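Local coordinates for protein alanine racemase 1 (Caldanaerobacter subterraneus subsp. tengcongensis MB4, PDB 4Y2W) that belongs to the alanine racemase family and joins a TIM-barrel domain to a mainly beta C-terminal domain, in an assembly of two chains, at residues V11-D16 with V370-F375; D42-G47 with I358-F363; G226-G231 with V242-T247; L248-R253 with V336-Q341. The protein carries 1 engineered substitution. All blocks are in the same frame, centred on the assembly; numbering follows the deposited sequence.

Contact 1. Residues V11-D16 with V370-F375; sequences VEVYLD and VPRVYF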
loop_
_atom_site.group_PDB
_atom_site.type_symbol
_atom_site.label_atom_id
_atom_site.label_comp_id
_atom_site.label_asym_id
_atom_site.label_seq_id
_atom_site.Cartn_x
_atom_site.Cartn_y
_atom_site.Cartn_z
ATOM N N VAL A 11 3.255 -7.916 -10.194
ATOM C CA VAL A 11 4.582 -8.176 -9.657
ATOM C C VAL A 11 4.947 -9.615 -9.982
ATOM O O VAL A 11 4.185 -10.529 -9.685
ATOM C CB VAL A 11 4.627 -7.941 -8.131
ATOM C CG1 VAL A 11 5.710 -8.777 -7.465
ATOM C CG2 VAL A 11 4.850 -6.468 -7.836
ATOM N N GLU A 12 6.104 -9.803 -10.610
ATOM C CA GLU A 12 6.643 -11.136 -10.857
ATOM C C GLU A 12 7.704 -11.438 -9.801
ATOM O O GLU A 12 8.762 -10.794 -9.776
ATOM C CB GLU A 12 7.249 -11.221 -12.262
ATOM C CG GLU A 12 6.236 -11.074 -13.390
ATOM C CD GLU A 12 6.851 -11.180 -14.778
ATOM O OE1 GLU A 12 8.092 -11.114 -14.906
ATOM O OE2 GLU A 12 6.083 -11.323 -15.753
ATOM N N VAL A 13 7.412 -12.398 -8.924
ATOM C CA VAL A 13 8.344 -12.804 -7.868
ATOM C C VAL A 13 9.158 -14.020 -8.303
ATOM O O VAL A 13 8.596 -15.062 -8.647
ATOM C CB VAL A 13 7.597 -13.127 -6.558
ATOM C CG1 VAL A 13 8.533 -13.738 -5.524
ATOM C CG2 VAL A 13 6.944 -11.868 -6.015
ATOM N N TYR A 14 10.481 -13.879 -8.275
ATOM C CA TYR A 14 11.391 -14.948 -8.682
ATOM C C TYR A 14 11.934 -15.664 -7.455
ATOM O O TYR A 14 12.917 -15.241 -6.854
ATOM C CB TYR A 14 12.511 -14.385 -9.560
ATOM C CG TYR A 14 11.971 -13.894 -10.878
ATOM C CD1 TYR A 14 11.348 -12.654 -10.973
ATOM C CD2 TYR A 14 12.023 -14.690 -12.013
ATOM C CE1 TYR A 14 10.818 -12.206 -12.170
ATOM C CE2 TYR A 14 11.497 -14.252 -13.218
ATOM C CZ TYR A 14 10.895 -13.006 -13.289
ATOM O OH TYR A 14 10.371 -12.561 -14.478
ATOM N N LEU A 15 11.267 -16.758 -7.099
ATOM C CA LEU A 15 11.568 -17.506 -5.880
ATOM C C LEU A 15 12.972 -18.099 -5.875
ATOM O O LEU A 15 13.630 -18.113 -4.837
ATOM C CB LEU A 15 10.534 -18.615 -5.675
ATOM C CG LEU A 15 9.113 -18.119 -5.401
ATOM C CD1 LEU A 15 8.108 -19.230 -5.659
ATOM C CD2 LEU A 15 8.982 -17.575 -3.983
ATOM N N ASP A 16 13.423 -18.587 -7.030
ATOM C CA ASP A 16 14.780 -19.144 -7.158
ATOM C C ASP A 16 15.886 -18.088 -6.972
ATOM O O ASP A 16 17.022 -18.429 -6.647
ATOM C CB ASP A 16 14.955 -19.887 -8.491
ATOM C CG ASP A 16 14.668 -19.013 -9.699
ATOM O OD1 ASP A 16 13.478 -18.772 -10.000
ATOM O OD2 ASP A 16 15.633 -18.586 -10.364
ATOM N N VAL A 370 -2.136 -5.041 -6.673
ATOM C CA VAL A 370 -1.140 -5.659 -7.542
ATOM C C VAL A 370 -1.023 -7.157 -7.241
ATOM O O VAL A 370 -0.521 -7.539 -6.183
ATOM C CB VAL A 370 0.242 -5.000 -7.350
ATOM C CG1 VAL A 370 1.279 -5.636 -8.269
ATOM C CG2 VAL A 370 0.155 -3.498 -7.587
ATOM N N PRO A 371 -1.477 -8.021 -8.169
ATOM C CA PRO A 371 -1.302 -9.448 -7.913
ATOM C C PRO A 371 0.164 -9.857 -7.979
ATOM O O PRO A 371 0.948 -9.227 -8.690
ATOM C CB PRO A 371 -2.092 -10.104 -9.042
ATOM C CG PRO A 371 -2.034 -9.115 -10.144
ATOM C CD PRO A 371 -2.121 -7.778 -9.471
ATOM N N ARG A 372 0.519 -10.898 -7.230
ATOM C CA ARG A 372 1.866 -11.453 -7.245
ATOM C C ARG A 372 1.870 -12.757 -8.026
ATOM O O ARG A 372 1.120 -13.677 -7.706
ATOM C CB ARG A 372 2.369 -11.705 -5.823
ATOM C CG ARG A 372 3.018 -10.502 -5.159
ATOM C CD ARG A 372 2.024 -9.393 -4.863
ATOM N NE ARG A 372 2.599 -8.403 -3.956
ATOM C CZ ARG A 372 1.977 -7.306 -3.535
ATOM N NH1 ARG A 372 0.746 -7.026 -3.935
ATOM N NH2 ARG A 372 2.593 -6.476 -2.706
ATOM N N VAL A 373 2.710 -12.813 -9.058
ATOM C CA VAL A 373 2.903 -14.014 -9.862
ATOM C C VAL A 373 4.257 -14.609 -9.481
ATOM O O VAL A 373 5.227 -13.871 -9.301
ATOM C CB VAL A 373 2.866 -13.684 -11.369
ATOM C CG1 VAL A 373 3.006 -14.947 -12.208
ATOM C CG2 VAL A 373 1.574 -12.957 -11.717
ATOM N N TYR A 374 4.319 -15.936 -9.365
ATOM C CA TYR A 374 5.495 -16.621 -8.815
ATOM C C TYR A 374 6.208 -17.514 -9.826
ATOM O O TYR A 374 5.571 -18.282 -10.548
ATOM C CB TYR A 374 5.089 -17.428 -7.580
ATOM C CG TYR A 374 4.678 -16.536 -6.434
ATOM C CD1 TYR A 374 5.631 -15.962 -5.598
ATOM C CD2 TYR A 374 3.341 -16.235 -6.207
ATOM C CE1 TYR A 374 5.263 -15.125 -4.558
ATOM C CE2 TYR A 374 2.963 -15.404 -5.165
ATOM C CZ TYR A 374 3.928 -14.849 -4.346
ATOM O OH TYR A 374 3.554 -14.026 -3.316
ATOM N N PHE A 375 7.538 -17.406 -9.848
ATOM C CA PHE A 375 8.387 -18.131 -10.794
ATOM C C PHE A 375 9.473 -18.944 -10.090
ATOM O O PHE A 375 9.983 -18.548 -9.043
ATOM C CB PHE A 375 9.049 -17.149 -11.762
ATOM C CG PHE A 375 8.104 -16.565 -12.770
ATOM C CD1 PHE A 375 7.365 -15.431 -12.472
ATOM C CD2 PHE A 375 7.951 -17.154 -14.020
ATOM C CE1 PHE A 375 6.495 -14.890 -13.403
ATOM C CE2 PHE A 375 7.079 -16.621 -14.954
ATOM C CZ PHE A 375 6.352 -15.485 -14.646
#

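Contact 2. Residues D42-G47 with I358-F363; sequences DAYGHG and IPQEVF. With ALA (alanine), chain F.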
loop_
_atom_site.group_PDB
_atom_site.type_symbol
_atom_site.label_atom_id
_atom_site.label_comp_id
_atom_site.label_asym_id
_atom_site.label_seq_id
_atom_site.Cartn_x
_atom_site.Cartn_y
_atom_site.Cartn_z
ATOM N N ASP A 42 4.814 -8.555 4.580
ATOM C CA ASP A 42 4.445 -9.507 3.531
ATOM C C ASP A 42 5.654 -9.844 2.642
ATOM O O ASP A 42 5.588 -9.786 1.408
ATOM C CB ASP A 42 3.267 -8.959 2.708
ATOM C CG ASP A 42 2.539 -10.039 1.935
ATOM O OD1 ASP A 42 2.436 -11.168 2.444
ATOM O OD2 ASP A 42 2.062 -9.759 0.818
ATOM N N ALA A 43 6.756 -10.198 3.299
ATOM C CA ALA A 43 8.018 -10.511 2.630
ATOM C C ALA A 43 8.493 -9.339 1.780
ATOM O O ALA A 43 8.926 -9.520 0.638
ATOM C CB ALA A 43 7.877 -11.775 1.786
ATOM N N TYR A 44 8.415 -8.138 2.350
ATOM C CA TYR A 44 8.723 -6.904 1.629
ATOM C C TYR A 44 7.979 -6.865 0.292
ATOM O O TYR A 44 8.585 -6.721 -0.768
ATOM C CB TYR A 44 10.239 -6.753 1.419
ATOM C CG TYR A 44 11.039 -6.670 2.702
ATOM C CD1 TYR A 44 11.413 -7.820 3.385
ATOM C CD2 TYR A 44 11.420 -5.441 3.233
ATOM C CE1 TYR A 44 12.142 -7.753 4.558
ATOM C CE2 TYR A 44 12.153 -5.362 4.408
ATOM C CZ TYR A 44 12.511 -6.525 5.068
ATOM O OH TYR A 44 13.238 -6.463 6.234
ATOM N N GLY A 45 6.661 -7.036 0.353
ATOM C CA GLY A 45 5.806 -6.948 -0.828
ATOM C C GLY A 45 5.869 -8.100 -1.822
ATOM O O GLY A 45 5.260 -8.019 -2.889
ATOM N N HIS A 46 6.585 -9.172 -1.482
ATOM C CA HIS A 46 6.723 -10.333 -2.373
ATOM C C HIS A 46 5.668 -11.417 -2.108
ATOM O O HIS A 46 5.492 -12.320 -2.926
ATOM C CB HIS A 46 8.122 -10.952 -2.242
ATOM C CG HIS A 46 9.227 -10.093 -2.777
ATOM N ND1 HIS A 46 9.579 -8.890 -2.206
ATOM C CD2 HIS A 46 10.074 -10.276 -3.819
ATOM C CE1 HIS A 46 10.586 -8.362 -2.880
ATOM N NE2 HIS A 46 10.909 -9.186 -3.860
ATOM N N GLY A 47 4.977 -11.329 -0.969
ATOM C CA GLY A 47 4.024 -12.359 -0.541
ATOM C C GLY A 47 4.685 -13.348 0.405
ATOM O O GLY A 47 5.516 -14.151 -0.011
ATOM N N ILE A 358 14.435 4.608 0.720
ATOM C CA ILE A 358 15.238 3.388 0.651
ATOM C C ILE A 358 14.403 2.254 0.060
ATOM O O ILE A 358 13.175 2.297 0.140
ATOM C CB ILE A 358 15.784 2.985 2.040
ATOM C CG1 ILE A 358 14.677 3.024 3.104
ATOM C CG2 ILE A 358 16.926 3.908 2.438
ATOM C CD1 ILE A 358 15.095 2.473 4.450
ATOM N N PRO A 359 15.065 1.235 -0.531
ATOM C CA PRO A 359 14.378 0.126 -1.205
ATOM C C PRO A 359 13.238 -0.520 -0.421
ATOM O O PRO A 359 12.281 -1.001 -1.025
ATOM C CB PRO A 359 15.498 -0.891 -1.421
ATOM C CG PRO A 359 16.723 -0.060 -1.565
ATOM C CD PRO A 359 16.531 1.112 -0.648
ATOM N N GLN A 360 13.336 -0.539 0.905
ATOM C CA GLN A 360 12.311 -1.173 1.726
ATOM C C GLN A 360 10.947 -0.496 1.573
ATOM O O GLN A 360 9.938 -1.184 1.439
ATOM C CB GLN A 360 12.731 -1.212 3.196
ATOM C CG GLN A 360 13.897 -2.152 3.483
ATOM C CD GLN A 360 15.237 -1.443 3.619
ATOM O OE1 GLN A 360 15.533 -0.497 2.893
ATOM N NE2 GLN A 360 16.052 -1.904 4.556
ATOM N N GLU A 361 10.917 0.838 1.582
ATOM C CA GLU A 361 9.649 1.568 1.460
ATOM C C GLU A 361 9.022 1.443 0.066
ATOM O O GLU A 361 7.795 1.424 -0.063
ATOM C CB GLU A 361 9.812 3.046 1.822
ATOM C CG GLU A 361 8.483 3.790 1.925
ATOM C CD GLU A 361 8.629 5.233 2.372
ATOM O OE1 GLU A 361 9.577 5.922 1.932
ATOM O OE2 GLU A 361 7.777 5.689 3.159
ATOM N N VAL A 362 9.860 1.359 -0.967
ATOM C CA VAL A 362 9.378 1.203 -2.337
ATOM C C VAL A 362 8.639 -0.129 -2.493
ATOM O O VAL A 362 7.520 -0.166 -3.006
ATOM C CB VAL A 362 10.529 1.292 -3.361
ATOM C CG1 VAL A 362 10.039 0.943 -4.764
ATOM C CG2 VAL A 362 11.149 2.683 -3.342
ATOM N N PHE A 363 9.267 -1.212 -2.044
ATOM C CA PHE A 363 8.642 -2.532 -2.062
ATOM C C PHE A 363 7.329 -2.557 -1.276
ATOM O O PHE A 363 6.343 -3.149 -1.724
ATOM C CB PHE A 363 9.589 -3.595 -1.491
ATOM C CG PHE A 363 10.636 -4.090 -2.465
ATOM C CD1 PHE A 363 10.302 -4.438 -3.775
ATOM C CD2 PHE A 363 11.955 -4.260 -2.052
ATOM C CE1 PHE A 363 11.267 -4.910 -4.656
ATOM C CE2 PHE A 363 12.919 -4.738 -2.928
ATOM C CZ PHE A 363 12.575 -5.064 -4.230
HETATM N N ALA F . 14.392 -2.856 7.330
HETATM C CA ALA F . 14.167 -2.744 8.807
HETATM C C ALA F . 13.576 -1.385 9.208
HETATM O O ALA F . 12.926 -1.266 10.248
HETATM C CB ALA F . 15.465 -3.000 9.560
HETATM O OXT ALA F . 13.730 -0.370 8.521
#

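Contact 3. Residues G226-G231 with V242-T247; sequences GIILFG and VELRET. With PO4 (phosphate ion), chain C.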
loop_
_atom_site.group_PDB
_atom_site.type_symbol
_atom_site.label_atom_id
_atom_site.label_comp_id
_atom_site.label_asym_id
_atom_site.label_seq_id
_atom_site.Cartn_x
_atom_site.Cartn_y
_atom_site.Cartn_z
ATOM N N GLY A 226 17.122 -9.372 5.839
ATOM C CA GLY A 226 15.785 -9.003 5.377
ATOM C C GLY A 226 15.812 -8.543 3.937
ATOM O O GLY A 226 15.779 -9.364 3.021
ATOM N N ILE A 227 15.884 -7.227 3.737
ATOM C CA ILE A 227 15.890 -6.640 2.392
ATOM C C ILE A 227 16.924 -7.288 1.470
ATOM O O ILE A 227 16.676 -7.468 0.279
ATOM C CB ILE A 227 16.127 -5.111 2.435
ATOM C CG1 ILE A 227 15.942 -4.482 1.047
ATOM C CG2 ILE A 227 17.517 -4.783 2.967
ATOM C CD1 ILE A 227 14.603 -4.773 0.403
ATOM N N ILE A 228 18.072 -7.653 2.029
ATOM C CA ILE A 228 19.157 -8.241 1.248
ATOM C C ILE A 228 18.749 -9.550 0.560
ATOM O O ILE A 228 19.257 -9.876 -0.511
ATOM C CB ILE A 228 20.414 -8.438 2.123
ATOM C CG1 ILE A 228 21.666 -8.550 1.250
ATOM C CG2 ILE A 228 20.257 -9.640 3.049
ATOM C CD1 ILE A 228 22.941 -8.247 2.008
ATOM N N LEU A 229 17.812 -10.278 1.165
ATOM C CA LEU A 229 17.257 -11.482 0.551
ATOM C C LEU A 229 16.456 -11.174 -0.720
ATOM O O LEU A 229 16.177 -12.081 -1.511
ATOM C CB LEU A 229 16.352 -12.219 1.543
ATOM C CG LEU A 229 16.984 -12.759 2.830
ATOM C CD1 LEU A 229 15.900 -13.168 3.819
ATOM C CD2 LEU A 229 17.916 -13.927 2.539
ATOM N N PHE A 230 16.087 -9.905 -0.913
ATOM C CA PHE A 230 15.234 -9.496 -2.031
ATOM C C PHE A 230 15.962 -8.614 -3.057
ATOM O O PHE A 230 15.356 -7.761 -3.712
ATOM C CB PHE A 230 13.966 -8.836 -1.474
ATOM C CG PHE A 230 13.236 -9.708 -0.488
ATOM C CD1 PHE A 230 12.442 -10.762 -0.929
ATOM C CD2 PHE A 230 13.384 -9.515 0.880
ATOM C CE1 PHE A 230 11.790 -11.588 -0.025
ATOM C CE2 PHE A 230 12.735 -10.341 1.788
ATOM C CZ PHE A 230 11.934 -11.374 1.336
ATOM N N GLY A 231 17.266 -8.849 -3.201
ATOM C CA GLY A 231 18.052 -8.288 -4.296
ATOM C C GLY A 231 18.415 -6.823 -4.175
ATOM O O GLY A 231 18.664 -6.166 -5.183
ATOM N N VAL A 242 28.649 -9.958 -1.723
ATOM C CA VAL A 242 27.722 -10.994 -2.187
ATOM C C VAL A 242 27.222 -10.711 -3.606
ATOM O O VAL A 242 27.197 -9.562 -4.041
ATOM C CB VAL A 242 26.515 -11.148 -1.230
ATOM C CG1 VAL A 242 26.993 -11.491 0.174
ATOM C CG2 VAL A 242 25.647 -9.893 -1.207
ATOM N N GLU A 243 26.826 -11.771 -4.309
ATOM C CA GLU A 243 26.286 -11.666 -5.667
ATOM C C GLU A 243 24.768 -11.857 -5.650
ATOM O O GLU A 243 24.278 -12.988 -5.625
ATOM C CB GLU A 243 26.921 -12.721 -6.575
ATOM C CG GLU A 243 26.535 -12.587 -8.045
ATOM C CD GLU A 243 26.065 -13.893 -8.669
ATOM O OE1 GLU A 243 25.135 -13.846 -9.504
ATOM O OE2 GLU A 243 26.616 -14.964 -8.328
ATOM N N LEU A 244 24.031 -10.751 -5.681
ATOM C CA LEU A 244 22.572 -10.802 -5.606
ATOM C C LEU A 244 21.929 -10.921 -6.984
ATOM O O LEU A 244 22.443 -10.382 -7.968
ATOM C CB LEU A 244 22.027 -9.566 -4.880
ATOM C CG LEU A 244 22.489 -9.393 -3.429
ATOM C CD1 LEU A 244 22.035 -8.052 -2.867
ATOM C CD2 LEU A 244 21.999 -10.534 -2.549
ATOM N N ARG A 245 20.807 -11.642 -7.038
ATOM C CA ARG A 245 19.992 -11.745 -8.248
ATOM C C ARG A 245 18.675 -10.996 -8.060
ATOM O O ARG A 245 18.216 -10.787 -6.938
ATOM C CB ARG A 245 19.728 -13.211 -8.609
ATOM C CG ARG A 245 20.999 -14.023 -8.813
ATOM C CD ARG A 245 20.847 -15.154 -9.821
ATOM N NE ARG A 245 19.863 -16.167 -9.428
ATOM C CZ ARG A 245 18.598 -16.233 -9.858
ATOM N NH1 ARG A 245 18.101 -15.338 -10.710
ATOM N NH2 ARG A 245 17.815 -17.217 -9.425
ATOM N N GLU A 246 18.079 -10.595 -9.175
ATOM C CA GLU A 246 16.846 -9.822 -9.162
ATOM C C GLU A 246 15.686 -10.714 -8.742
ATOM O O GLU A 246 15.453 -11.758 -9.357
ATOM C CB GLU A 246 16.588 -9.235 -10.550
ATOM C CG GLU A 246 15.581 -8.100 -10.579
ATOM C CD GLU A 246 15.434 -7.518 -11.969
ATOM O OE1 GLU A 246 15.974 -6.422 -12.202
ATOM O OE2 GLU A 246 14.805 -8.169 -12.833
ATOM N N THR A 247 14.972 -10.301 -7.694
ATOM C CA THR A 247 13.909 -11.114 -7.100
ATOM C C THR A 247 12.501 -10.666 -7.484
ATOM O O THR A 247 11.575 -11.481 -7.484
ATOM C CB THR A 247 14.004 -11.117 -5.563
ATOM O OG1 THR A 247 14.046 -9.771 -5.081
ATOM C CG2 THR A 247 15.249 -11.850 -5.107
HETATM P P PO4 C . 17.249 -5.541 7.238
HETATM O O1 PO4 C . 18.187 -6.264 6.299
HETATM O O2 PO4 C . 17.917 -4.302 7.794
HETATM O O3 PO4 C . 16.878 -6.462 8.379
HETATM O O4 PO4 C . 16.003 -5.131 6.484
#

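Contact 4. Residues L248-R253 with V336-Q341; sequences LRFTTR and VIIGTQ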
loop_
_atom_site.group_PDB
_atom_site.type_symbol
_atom_site.label_atom_id
_atom_site.label_comp_id
_atom_site.label_asym_id
_atom_site.label_seq_id
_atom_site.Cartn_x
_atom_site.Cartn_y
_atom_site.Cartn_z
ATOM N N LEU A 248 12.338 -9.382 -7.801
ATOM C CA LEU A 248 11.029 -8.830 -8.147
ATOM C C LEU A 248 11.072 -8.008 -9.425
ATOM O O LEU A 248 11.963 -7.178 -9.603
ATOM C CB LEU A 248 10.521 -7.948 -7.011
ATOM C CG LEU A 248 9.166 -7.267 -7.230
ATOM C CD1 LEU A 248 8.413 -7.173 -5.911
ATOM C CD2 LEU A 248 9.300 -5.894 -7.882
ATOM N N ARG A 249 10.092 -8.228 -10.300
ATOM C CA ARG A 249 9.872 -7.353 -11.452
ATOM C C ARG A 249 8.458 -6.765 -11.407
ATOM O O ARG A 249 7.471 -7.490 -11.538
ATOM C CB ARG A 249 10.089 -8.101 -12.765
ATOM C CG ARG A 249 11.517 -8.571 -12.992
ATOM C CD ARG A 249 11.856 -8.578 -14.475
ATOM N NE ARG A 249 10.838 -9.277 -15.259
ATOM C CZ ARG A 249 10.541 -9.033 -16.536
ATOM N NH1 ARG A 249 11.173 -8.089 -17.231
ATOM N NH2 ARG A 249 9.588 -9.742 -17.127
ATOM N N PHE A 250 8.374 -5.452 -11.213
ATOM C CA PHE A 250 7.102 -4.739 -11.172
ATOM C C PHE A 250 6.785 -4.302 -12.595
ATOM O O PHE A 250 7.460 -3.432 -13.136
ATOM C CB PHE A 250 7.218 -3.536 -10.227
ATOM C CG PHE A 250 5.915 -2.852 -9.901
ATOM C CD1 PHE A 250 4.680 -3.406 -10.235
ATOM C CD2 PHE A 250 5.932 -1.649 -9.205
ATOM C CE1 PHE A 250 3.500 -2.758 -9.911
ATOM C CE2 PHE A 250 4.757 -1.000 -8.878
ATOM C CZ PHE A 250 3.538 -1.554 -9.231
ATOM N N THR A 251 5.773 -4.922 -13.201
ATOM C CA THR A 251 5.495 -4.739 -14.626
ATOM C C THR A 251 4.033 -4.393 -14.919
ATOM O O THR A 251 3.146 -4.623 -14.092
ATOM C CB THR A 251 5.865 -6.008 -15.418
ATOM O OG1 THR A 251 4.872 -7.020 -15.215
ATOM C CG2 THR A 251 7.233 -6.538 -14.981
ATOM N N THR A 252 3.804 -3.834 -16.106
ATOM C CA THR A 252 2.457 -3.566 -16.615
ATOM C C THR A 252 2.435 -3.666 -18.142
ATOM O O THR A 252 3.431 -4.054 -18.753
ATOM C CB THR A 252 1.940 -2.188 -16.166
ATOM O OG1 THR A 252 0.566 -2.052 -16.540
ATOM C CG2 THR A 252 2.747 -1.059 -16.790
ATOM N N ARG A 253 1.302 -3.325 -18.754
ATOM C CA ARG A 253 1.132 -3.503 -20.197
ATOM C C ARG A 253 0.632 -2.246 -20.895
ATOM O O ARG A 253 -0.016 -1.393 -20.287
ATOM C CB ARG A 253 0.153 -4.643 -20.477
ATOM C CG ARG A 253 0.574 -5.990 -19.913
ATOM C CD ARG A 253 1.678 -6.629 -20.735
ATOM N NE ARG A 253 2.386 -7.655 -19.970
ATOM C CZ ARG A 253 3.131 -8.630 -20.494
ATOM N NH1 ARG A 253 3.286 -8.753 -21.813
ATOM N NH2 ARG A 253 3.718 -9.500 -19.684
ATOM N N VAL A 336 8.132 -2.315 -17.905
ATOM C CA VAL A 336 8.754 -2.602 -16.613
ATOM C C VAL A 336 8.935 -1.314 -15.811
ATOM O O VAL A 336 9.479 -0.330 -16.303
ATOM C CB VAL A 336 10.107 -3.330 -16.787
ATOM C CG1 VAL A 336 10.792 -3.550 -15.443
ATOM C CG2 VAL A 336 9.892 -4.659 -17.494
ATOM N N ILE A 337 8.461 -1.348 -14.570
ATOM C CA ILE A 337 8.517 -0.216 -13.653
ATOM C C ILE A 337 9.700 -0.360 -12.700
ATOM O O ILE A 337 10.418 0.607 -12.429
ATOM C CB ILE A 337 7.221 -0.138 -12.824
ATOM C CG1 ILE A 337 6.000 -0.105 -13.751
ATOM C CG2 ILE A 337 7.242 1.077 -11.907
ATOM C CD1 ILE A 337 4.729 -0.622 -13.108
ATOM N N ILE A 338 9.863 -1.575 -12.179
ATOM C CA ILE A 338 11.004 -1.961 -11.357
ATOM C C ILE A 338 11.544 -3.262 -11.923
ATOM O O ILE A 338 10.773 -4.188 -12.176
ATOM C CB ILE A 338 10.599 -2.217 -9.890
ATOM C CG1 ILE A 338 9.946 -0.972 -9.285
ATOM C CG2 ILE A 338 11.809 -2.659 -9.071
ATOM C CD1 ILE A 338 9.339 -1.204 -7.916
ATOM N N GLY A 339 12.856 -3.332 -12.125
ATOM C CA GLY A 339 13.495 -4.555 -12.602
ATOM C C GLY A 339 14.149 -4.461 -13.971
ATOM O O GLY A 339 14.365 -3.374 -14.505
ATOM N N THR A 340 14.440 -5.631 -14.538
ATOM C CA THR A 340 15.290 -5.763 -15.720
ATOM C C THR A 340 14.458 -6.001 -16.977
ATOM O O THR A 340 13.387 -6.599 -16.913
ATOM C CB THR A 340 16.292 -6.928 -15.528
ATOM O OG1 THR A 340 17.197 -6.609 -14.463
ATOM C CG2 THR A 340 17.097 -7.209 -16.797
ATOM N N GLN A 341 14.958 -5.517 -18.112
ATOM C CA GLN A 341 14.352 -5.776 -19.416
ATOM C C GLN A 341 15.382 -5.523 -20.523
ATOM O O GLN A 341 15.717 -4.374 -20.805
ATOM C CB GLN A 341 13.118 -4.883 -19.621
ATOM C CG GLN A 341 12.172 -5.372 -20.713
ATOM C CD GLN A 341 11.095 -4.362 -21.071
ATOM O OE1 GLN A 341 11.389 -3.238 -21.482
ATOM N NE2 GLN A 341 9.837 -4.763 -20.929
#

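Contact 1. Residues V11-D16 with V370-F375
Val-11 to Tyr-14 pair in parallel with Arg-372 to Phe-375. Five backbone hydrogen bonds join the segments, from Val-11 N to Pro-371 O (3.1 Å) through to Leu-15 N to Phe-375 O (2.9 Å). The face of Val-11, Val-13, Arg-372 and Tyr-374 is wholly buried. Val-13 lies beside the Tyr-374 ring and points the same way, with Val-13 CB 3.6 Å from Tyr-374 CD1. Val-11 CG2, beside the backbone N (CG1 anti to it, chi1 153°), meets Val-370 CG1 at 3.7 Å. The Tyr-374 hydroxyl bonds to His-46 O. On the other face Glu-12 and Val-373 are buried, but Tyr-14 and Phe-375 are partly exposed. Their rings are nearly parallel (14°) but slid apart, barely overlapping, with centroids 5.2 Å apart. Phe-375 CE1 reaches Glu-12 CG (3.8 Å), and Tyr-14 OH bonds to Glu-12 OE1, which also forms a salt bridge to Arg-249. Strand 10-14 sits between strands 372-376 and 248-260. Strand 379-384 flanks the far side of 372-376, and helix 15-28 starts at Leu-15.

Contact 2. Residues D42-G47 with I358-F363
His-46 points its ring edge at the face of Phe-363. This is an edge-to-face pair with planes 61° apart and centroids 5.0 Å apart. His-46 CE1 sits over the centre of the Phe-363 ring, 3.9 Å from Phe-363 CE1. The remaining contacts are packing. Phe-363 CB approaches Tyr-44 O at 3.4 Å. The Tyr-44 ring lies alongside the Gln-360 chain, and Tyr-44 CE2 is 3.8 Å from Gln-360 CG. Gly-45, which has positive phi and no side chain, brings its CA to 3.9 Å from Phe-363 O.

No hydrogen bond crosses between the segments. Within 42-47, His-46 ND1 donates to Tyr-44 O (2.8 Å, 139°), approaching from above the carbonyl plane, and weakly to Ala-43 O. These bonds are consistent with holding the imidazole with CE1 toward Phe-363. Gly-45 O and His-46 O accept from Arg-372 and Tyr-374.

Tyr-44 and Gln-360 also border the pocket of a bound alanine. The alanine N lies near the plane of the Tyr-44 ring, at the edge, 3.9 Å from Tyr-44 OH. A phosphate ion lies closer to the Tyr-44 side chain. Met-316 and Tyr-287 of the second subunit pack on Tyr-44 and Gln-360, which places the pocket where the subunits meet. The chemistry implies an aromatic and apolar join between barrel and C-terminal domain, with ND1 bonded inside its own segment.

Contact 3. Residues G226-G231 with V242-T247
Thr-247 meets the end of the 3-10 turn 227-229 and the residue after it, Phe-230. Thr-247 CB lies 4.0 Å from Phe-230 C. Beyond CB the side chain forks. Thr-247 CG2, anti to the carbonyl carbon, packs 3.7 Å from Leu-229 O and also near Phe-230 CA. OG1 stands between the backbone N and the carbonyl carbon (chi1 53°). Thr-247 OG1 donates to Phe-230 O at 2.8 Å, from well above the carbonyl plane and at 90° to the C=O. The same OG1 has a weak bond with His-46 NE2.

Leu-244 fills the other end of the contact. Leu-244 CD2 touches Ile-228 O at 3.5 Å. Leu-244 CD1 meets Ile-228 CG1 at 4.2 Å, the two side chains crossing at about a right angle. Between these points Gly-231 CA passes 3.6 Å from Arg-245 O. Gly-231 has positive phi, and its lack of a side chain permits this approach.

A phosphate ion, probably from the crystallisation liquor, lies at the start of the turn. The N-H groups of Gly-226 and Ile-227 reach it through weak bonds. This short helical turn after the last barrel strand, 222-224, is reminiscent of the phosphate site at the C-terminal end of TIM barrels.

Contact 4. Residues L248-R253 with V336-Q341
A classic beta bulge sets Ile-337 and Ile-338 opposite Phe-250, in the sheet of the C-terminal domain. Phe-250 O accepts two bonds. Ile-337 N meets Phe-250 O nearly in line with the C=O (2.7 Å); Ile-338 N meets the same Phe-250 O in the carbonyl plane, on a lone pair (3.2 Å). Phe-250 N returns a bond to Ile-338 O at 2.9 Å. Past the bulge Thr-251 faces Val-336 as a non-hydrogen-bonded antiparallel pair. The chain turns a corner at 337-339.

Arg-249 bends at chi2 and chi3 and lays its guanidinium by Thr-340. Arg-249 NH1 donates to Thr-340 O (2.7 Å), which lies in the guanidinium plane, and NH1 also touches Val-336 CG2. NH2 forms a salt bridge to Glu-334.

Both isoleucines touch the Phe-250 ring, one at its edge and one over its face. Ile-338 CD1 meets the edge at Phe-250 CD2 (3.7 Å). Ile-337 CD1 makes a CH-pi contact, 3.9 Å from the Phe-250 ring centroid and 6° off the ring normal.

From the N terminus, strand 10-14 opens contact 1, which closes only at 370-375 and so encloses the other three. Contact 2 opens next at 42-47, inside the barrel domain, and closes at helix 359-365, shortly before strand 372-376. Contacts 3 and 4 both lie within that span. Contact 3 closes a short loop, 226-231 to 242-247, after the last barrel strand. Contact 4 follows directly at Leu-248 and closes at 336-341, so contacts 3 and 4 run in series and no two contacts cross. Contacts 1 and 4 share the C-terminal sheet through strands 10-14 and 248-260. Contact 2 ties the barrel to this domain, and contact 3 lies at the passage between them.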